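Local coordinates for protein thermotoga maritima TmcAL (Thermotoga maritima, PDB 5Y0T) that belongs to the HIGH nucleotidyl transferase family of the HUP clan and is modelled here with adenosine-5'-rp-alpha-thio-triphosphate bound in a pocket, at residues N330-F342 and M353-M365. Residues are numbered along the deposited sequence; the frame is centred on the assembly and turned at random.
Sequences NTKGPQYIRILGF and MRKKAKLPIVTNM. With EDO (1,2-ethanediol), chain G.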
loop_
_atom_site.group_PDB
_atom_site.type_symbol
_atom_site.label_atom_id
_atom_site.label_comp_id
_atom_site.label_asym_id
_atom_site.label_seq_id
_atom_site.Cartn_x
_atom_site.Cartn_y
_atom_site.Cartn_z
ATOM N N ASN A 330 -5.315 -1.508 24.382
ATOM C CA ASN A 330 -6.575 -1.287 25.099
ATOM C C ASN A 330 -6.573 -1.863 26.515
ATOM O O ASN A 330 -7.532 -1.702 27.268
ATOM C CB ASN A 330 -7.740 -1.867 24.294
ATOM C CG ASN A 330 -8.138 -0.964 23.148
ATOM O OD1 ASN A 330 -7.656 0.175 23.057
ATOM N ND2 ASN A 330 -9.034 -1.447 22.272
ATOM N N THR A 331 -5.489 -2.549 26.847
ATOM C CA THR A 331 -5.248 -3.114 28.173
ATOM C C THR A 331 -4.254 -2.238 28.940
ATOM O O THR A 331 -4.542 -1.747 30.027
ATOM C CB THR A 331 -4.711 -4.563 28.079
ATOM O OG1 THR A 331 -5.661 -5.376 27.387
ATOM C CG2 THR A 331 -4.492 -5.150 29.469
ATOM N N LYS A 332 -3.065 -2.068 28.385
ATOM C CA LYS A 332 -2.030 -1.273 29.054
ATOM C C LYS A 332 -2.131 0.234 28.775
ATOM O O LYS A 332 -1.538 1.050 29.488
ATOM C CB LYS A 332 -0.644 -1.767 28.634
ATOM C CG LYS A 332 -0.401 -3.262 28.888
ATOM C CD LYS A 332 1.098 -3.597 28.748
ATOM C CE LYS A 332 1.397 -5.048 29.131
ATOM N NZ LYS A 332 2.858 -5.348 28.992
ATOM N N GLY A 333 -2.869 0.616 27.744
ATOM C CA GLY A 333 -3.011 2.031 27.438
ATOM C C GLY A 333 -1.851 2.619 26.654
ATOM O O GLY A 333 -0.938 1.898 26.216
ATOM N N PRO A 334 -1.876 3.940 26.466
ATOM C CA PRO A 334 -0.776 4.710 25.865
ATOM C C PRO A 334 0.476 4.599 26.713
ATOM O O PRO A 334 0.372 4.545 27.944
ATOM C CB PRO A 334 -1.310 6.153 25.860
ATOM C CG PRO A 334 -2.286 6.174 27.019
ATOM C CD PRO A 334 -2.964 4.812 26.934
ATOM N N GLN A 335 1.635 4.487 26.072
ATOM C CA GLN A 335 2.879 4.343 26.806
ATOM C C GLN A 335 3.664 5.657 26.906
ATOM O O GLN A 335 4.747 5.684 27.481
ATOM C CB GLN A 335 3.732 3.237 26.166
ATOM C CG GLN A 335 3.032 1.862 26.193
ATOM C CD GLN A 335 2.699 1.403 27.609
ATOM O OE1 GLN A 335 3.588 1.262 28.438
ATOM N NE2 GLN A 335 1.408 1.166 27.888
ATOM N N TYR A 336 3.132 6.748 26.350
ATOM C CA TYR A 336 3.855 8.028 26.404
ATOM C C TYR A 336 2.869 9.185 26.326
ATOM O O TYR A 336 1.730 9.029 25.868
ATOM C CB TYR A 336 4.884 8.160 25.238
ATOM C CG TYR A 336 4.241 7.839 23.904
ATOM C CD1 TYR A 336 3.537 8.803 23.188
ATOM C CD2 TYR A 336 4.276 6.544 23.395
ATOM C CE1 TYR A 336 2.901 8.488 21.991
ATOM C CE2 TYR A 336 3.648 6.226 22.208
ATOM C CZ TYR A 336 2.977 7.188 21.501
ATOM O OH TYR A 336 2.343 6.829 20.321
ATOM N N ILE A 337 3.324 10.343 26.764
ATOM C CA ILE A 337 2.584 11.570 26.569
ATOM C C ILE A 337 3.307 12.398 25.514
ATOM O O ILE A 337 4.415 12.871 25.756
ATOM C CB ILE A 337 2.467 12.376 27.876
ATOM C CG1 ILE A 337 1.661 11.580 28.913
ATOM C CG2 ILE A 337 1.783 13.708 27.589
ATOM C CD1 ILE A 337 1.872 12.045 30.365
ATOM N N ARG A 338 2.679 12.583 24.355
ATOM C CA ARG A 338 3.296 13.359 23.272
ATOM C C ARG A 338 2.844 14.818 23.367
ATOM O O ARG A 338 1.658 15.088 23.314
ATOM C CB ARG A 338 2.923 12.779 21.892
ATOM C CG ARG A 338 3.322 13.684 20.694
ATOM C CD ARG A 338 4.801 13.522 20.312
ATOM N NE ARG A 338 5.172 14.410 19.199
ATOM C CZ ARG A 338 4.984 14.107 17.918
ATOM N NH1 ARG A 338 4.457 12.931 17.584
ATOM N NH2 ARG A 338 5.350 14.964 16.969
ATOM N N ILE A 339 3.787 15.750 23.491
ATOM C CA ILE A 339 3.457 17.174 23.540
ATOM C C ILE A 339 3.445 17.729 22.124
ATOM O O ILE A 339 4.475 17.708 21.464
ATOM C CB ILE A 339 4.489 17.998 24.352
ATOM C CG1 ILE A 339 4.729 17.415 25.752
ATOM C CG2 ILE A 339 4.095 19.487 24.382
ATOM C CD1 ILE A 339 3.506 17.221 26.571
ATOM N N LEU A 340 2.281 18.159 21.635
ATOM C CA LEU A 340 2.209 18.821 20.333
ATOM C C LEU A 340 2.416 20.329 20.412
ATOM O O LEU A 340 2.786 20.954 19.420
ATOM C CB LEU A 340 0.871 18.529 19.652
ATOM C CG LEU A 340 0.642 17.079 19.226
ATOM C CD1 LEU A 340 -0.752 16.976 18.660
ATOM C CD2 LEU A 340 1.708 16.583 18.193
ATOM N N GLY A 341 2.164 20.919 21.582
ATOM C CA GLY A 341 2.355 22.344 21.735
ATOM C C GLY A 341 2.008 22.847 23.125
ATOM O O GLY A 341 1.288 22.179 23.884
ATOM N N PHE A 342 2.556 24.010 23.471
ATOM C CA PHE A 342 2.185 24.671 24.716
ATOM C C PHE A 342 2.486 26.161 24.646
ATOM O O PHE A 342 3.283 26.613 23.815
ATOM C CB PHE A 342 2.885 24.026 25.935
ATOM C CG PHE A 342 4.401 23.937 25.826
ATOM C CD1 PHE A 342 4.998 22.882 25.144
ATOM C CD2 PHE A 342 5.219 24.867 26.453
ATOM C CE1 PHE A 342 6.380 22.777 25.071
ATOM C CE2 PHE A 342 6.615 24.779 26.380
ATOM C CZ PHE A 342 7.200 23.726 25.685
ATOM N N MET A 353 3.996 18.546 35.357
ATOM C CA MET A 353 3.812 17.232 34.736
ATOM C C MET A 353 5.101 16.433 34.719
ATOM O O MET A 353 5.078 15.224 34.923
ATOM C CB MET A 353 3.278 17.364 33.306
ATOM C CG MET A 353 1.809 17.750 33.240
ATOM S SD MET A 353 1.286 18.130 31.559
ATOM C CE MET A 353 1.827 16.645 30.714
ATOM N N ARG A 354 6.230 17.097 34.487
ATOM C CA ARG A 354 7.492 16.357 34.452
ATOM C C ARG A 354 7.776 15.729 35.807
ATOM O O ARG A 354 8.408 14.673 35.889
ATOM C CB ARG A 354 8.649 17.250 34.016
ATOM C CG ARG A 354 8.535 17.702 32.552
ATOM C CD ARG A 354 9.828 18.344 32.047
ATOM N NE ARG A 354 9.630 19.047 30.777
ATOM C CZ ARG A 354 9.649 18.460 29.581
ATOM N NH1 ARG A 354 9.466 19.183 28.482
ATOM N NH2 ARG A 354 9.848 17.150 29.479
ATOM N N LYS A 355 7.297 16.358 36.874
ATOM C CA LYS A 355 7.452 15.769 38.202
ATOM C C LYS A 355 6.383 14.715 38.495
ATOM O O LYS A 355 6.651 13.726 39.175
ATOM C CB LYS A 355 7.411 16.847 39.291
ATOM C CG LYS A 355 8.510 17.914 39.170
ATOM C CD LYS A 355 8.335 18.984 40.252
ATOM C CE LYS A 355 9.441 20.043 40.216
ATOM N NZ LYS A 355 9.334 20.973 39.051
ATOM N N LYS A 356 5.151 14.972 38.066
ATOM C CA LYS A 356 4.030 14.122 38.486
ATOM C C LYS A 356 3.522 13.077 37.483
ATOM O O LYS A 356 2.707 12.222 37.847
ATOM C CB LYS A 356 2.855 15.025 38.881
ATOM C CG LYS A 356 3.163 15.956 40.048
ATOM C CD LYS A 356 1.886 16.576 40.609
ATOM C CE LYS A 356 2.142 17.335 41.913
ATOM N NZ LYS A 356 2.753 16.471 42.971
ATOM N N ALA A 357 4.007 13.111 36.245
ATOM C CA ALA A 357 3.392 12.279 35.205
ATOM C C ALA A 357 3.711 10.806 35.414
ATOM O O ALA A 357 4.747 10.470 35.973
ATOM C CB ALA A 357 3.835 12.708 33.828
ATOM N N LYS A 358 2.795 9.941 34.985
ATOM C CA LYS A 358 2.962 8.497 35.127
ATOM C C LYS A 358 3.423 7.844 33.831
ATOM O O LYS A 358 3.585 6.636 33.789
ATOM C CB LYS A 358 1.645 7.839 35.582
ATOM C CG LYS A 358 0.914 8.559 36.722
ATOM C CD LYS A 358 -0.538 8.061 36.836
ATOM C CE LYS A 358 -1.357 8.921 37.791
ATOM N NZ LYS A 358 -2.611 8.226 38.202
ATOM N N LEU A 359 3.576 8.641 32.771
ATOM C CA LEU A 359 4.115 8.164 31.494
ATOM C C LEU A 359 5.243 9.092 31.071
ATOM O O LEU A 359 5.215 10.270 31.418
ATOM C CB LEU A 359 3.036 8.134 30.398
ATOM C CG LEU A 359 1.870 7.144 30.520
ATOM C CD1 LEU A 359 0.848 7.388 29.412
ATOM C CD2 LEU A 359 2.414 5.721 30.454
ATOM N N PRO A 360 6.224 8.575 30.306
ATOM C CA PRO A 360 7.320 9.402 29.781
ATOM C C PRO A 360 6.777 10.519 28.901
ATOM O O PRO A 360 5.851 10.286 28.128
ATOM C CB PRO A 360 8.152 8.411 28.948
ATOM C CG PRO A 360 7.799 7.075 29.485
ATOM C CD PRO A 360 6.353 7.170 29.884
ATOM N N ILE A 361 7.336 11.715 29.028
ATOM C CA ILE A 361 6.888 12.850 28.232
ATOM C C ILE A 361 7.824 13.032 27.041
ATOM O O ILE A 361 9.039 13.122 27.210
ATOM C CB ILE A 361 6.844 14.134 29.090
ATOM C CG1 ILE A 361 5.736 14.013 30.136
ATOM C CG2 ILE A 361 6.629 15.368 28.223
ATOM C CD1 ILE A 361 5.931 14.919 31.335
ATOM N N VAL A 362 7.254 13.059 25.843
ATOM C CA VAL A 362 8.027 13.261 24.621
ATOM C C VAL A 362 7.760 14.668 24.094
ATOM O O VAL A 362 6.635 14.978 23.722
ATOM C CB VAL A 362 7.662 12.211 23.533
ATOM C CG1 VAL A 362 8.435 12.476 22.231
ATOM C CG2 VAL A 362 7.917 10.792 24.045
ATOM N N THR A 363 8.777 15.522 24.109
ATOM C CA THR A 363 8.699 16.848 23.482
ATOM C C THR A 363 9.500 16.788 22.188
ATOM O O THR A 363 8.999 17.062 21.096
ATOM C CB THR A 363 9.228 18.004 24.396
ATOM O OG1 THR A 363 10.441 17.608 25.043
ATOM C CG2 THR A 363 8.208 18.357 25.461
ATOM N N ASN A 364 10.763 16.437 22.333
ATOM C CA ASN A 364 11.680 16.364 21.213
ATOM C C ASN A 364 11.657 14.954 20.634
ATOM O O ASN A 364 12.241 14.026 21.205
ATOM C CB ASN A 364 13.081 16.741 21.709
ATOM C CG ASN A 364 14.065 17.005 20.589
ATOM O OD1 ASN A 364 13.904 16.521 19.469
ATOM N ND2 ASN A 364 15.126 17.764 20.904
ATOM N N MET A 365 11.046 14.804 19.464
ATOM C CA MET A 365 10.850 13.467 18.896
ATOM C C MET A 365 12.182 12.822 18.519
ATOM O O MET A 365 12.340 11.607 18.620
ATOM C CB MET A 365 9.917 13.530 17.687
ATOM C CG MET A 365 8.421 13.482 18.048
ATOM S SD MET A 365 7.901 11.918 18.783
ATOM C CE MET A 365 7.687 10.903 17.308
HETATM C C1 EDO G . 2.490 2.203 31.294
HETATM O O1 EDO G . 3.400 1.922 32.375
HETATM C C2 EDO G . 1.160 1.484 31.534
HETATM O O2 EDO G . 1.204 0.161 30.949
HETATM O O HOH W 1 6.547 16.616 20.173
#
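Ile337 and Arg338 pair in parallel with Ile361 and Val362, closing a beta-alpha-beta unit whose crossover is helix 346-356; three nearly straight backbone bonds join the strands, Ile337 N to Pro360 O (2.9 Å), Val362 N to Ile337 O and Ile339 N to Val362 O. On the sheet face of Ile337 and Ile361, Ile337 sends CG1 beside its own backbone N (chi1 -64°), which carries CD1 to Ala357 CB, just past the end of the helix, at 4.0 Å, while CG2 faces Met353 CE. Leu359 crosses Ile337 at about a right angle and presses CD1 against Pro334 O (3.2 Å). Farther along, Ile339 CG1 meets both Ile361 CG2 and, at 3.6 Å, Thr363 CG2, Ile339 and Thr363 lying side by side. On the face of Arg338 and Val362, the arginine chain bends at chi2 (82°) and lays its guanidinium against Met365, whose CG sits 3.5 Å from Arg338 CZ, over the centre of the group; Leu340 CD2 lies off-centre on the opposite face. In the guanidinium plane, a water accepts from Arg338 NE at 2.8 Å and donates to Ile339 O and Thr363 O, carrying the strand pairing past its last direct bond. Arg338 NH2 forms a salt bridge with Asp413, and strand 66-70 runs antiparallel along strand 337-343. Gln335 O, buried against Pro360 CD at 3.2 Å, has no hydrogen-bond partner. The chemistry is thus apolar packing on one face and, on the other, a buried cation sandwiched between Met365 and Leu340, its charge probably balanced by Asp413, with a long, weak ion pair to Glu69 besides.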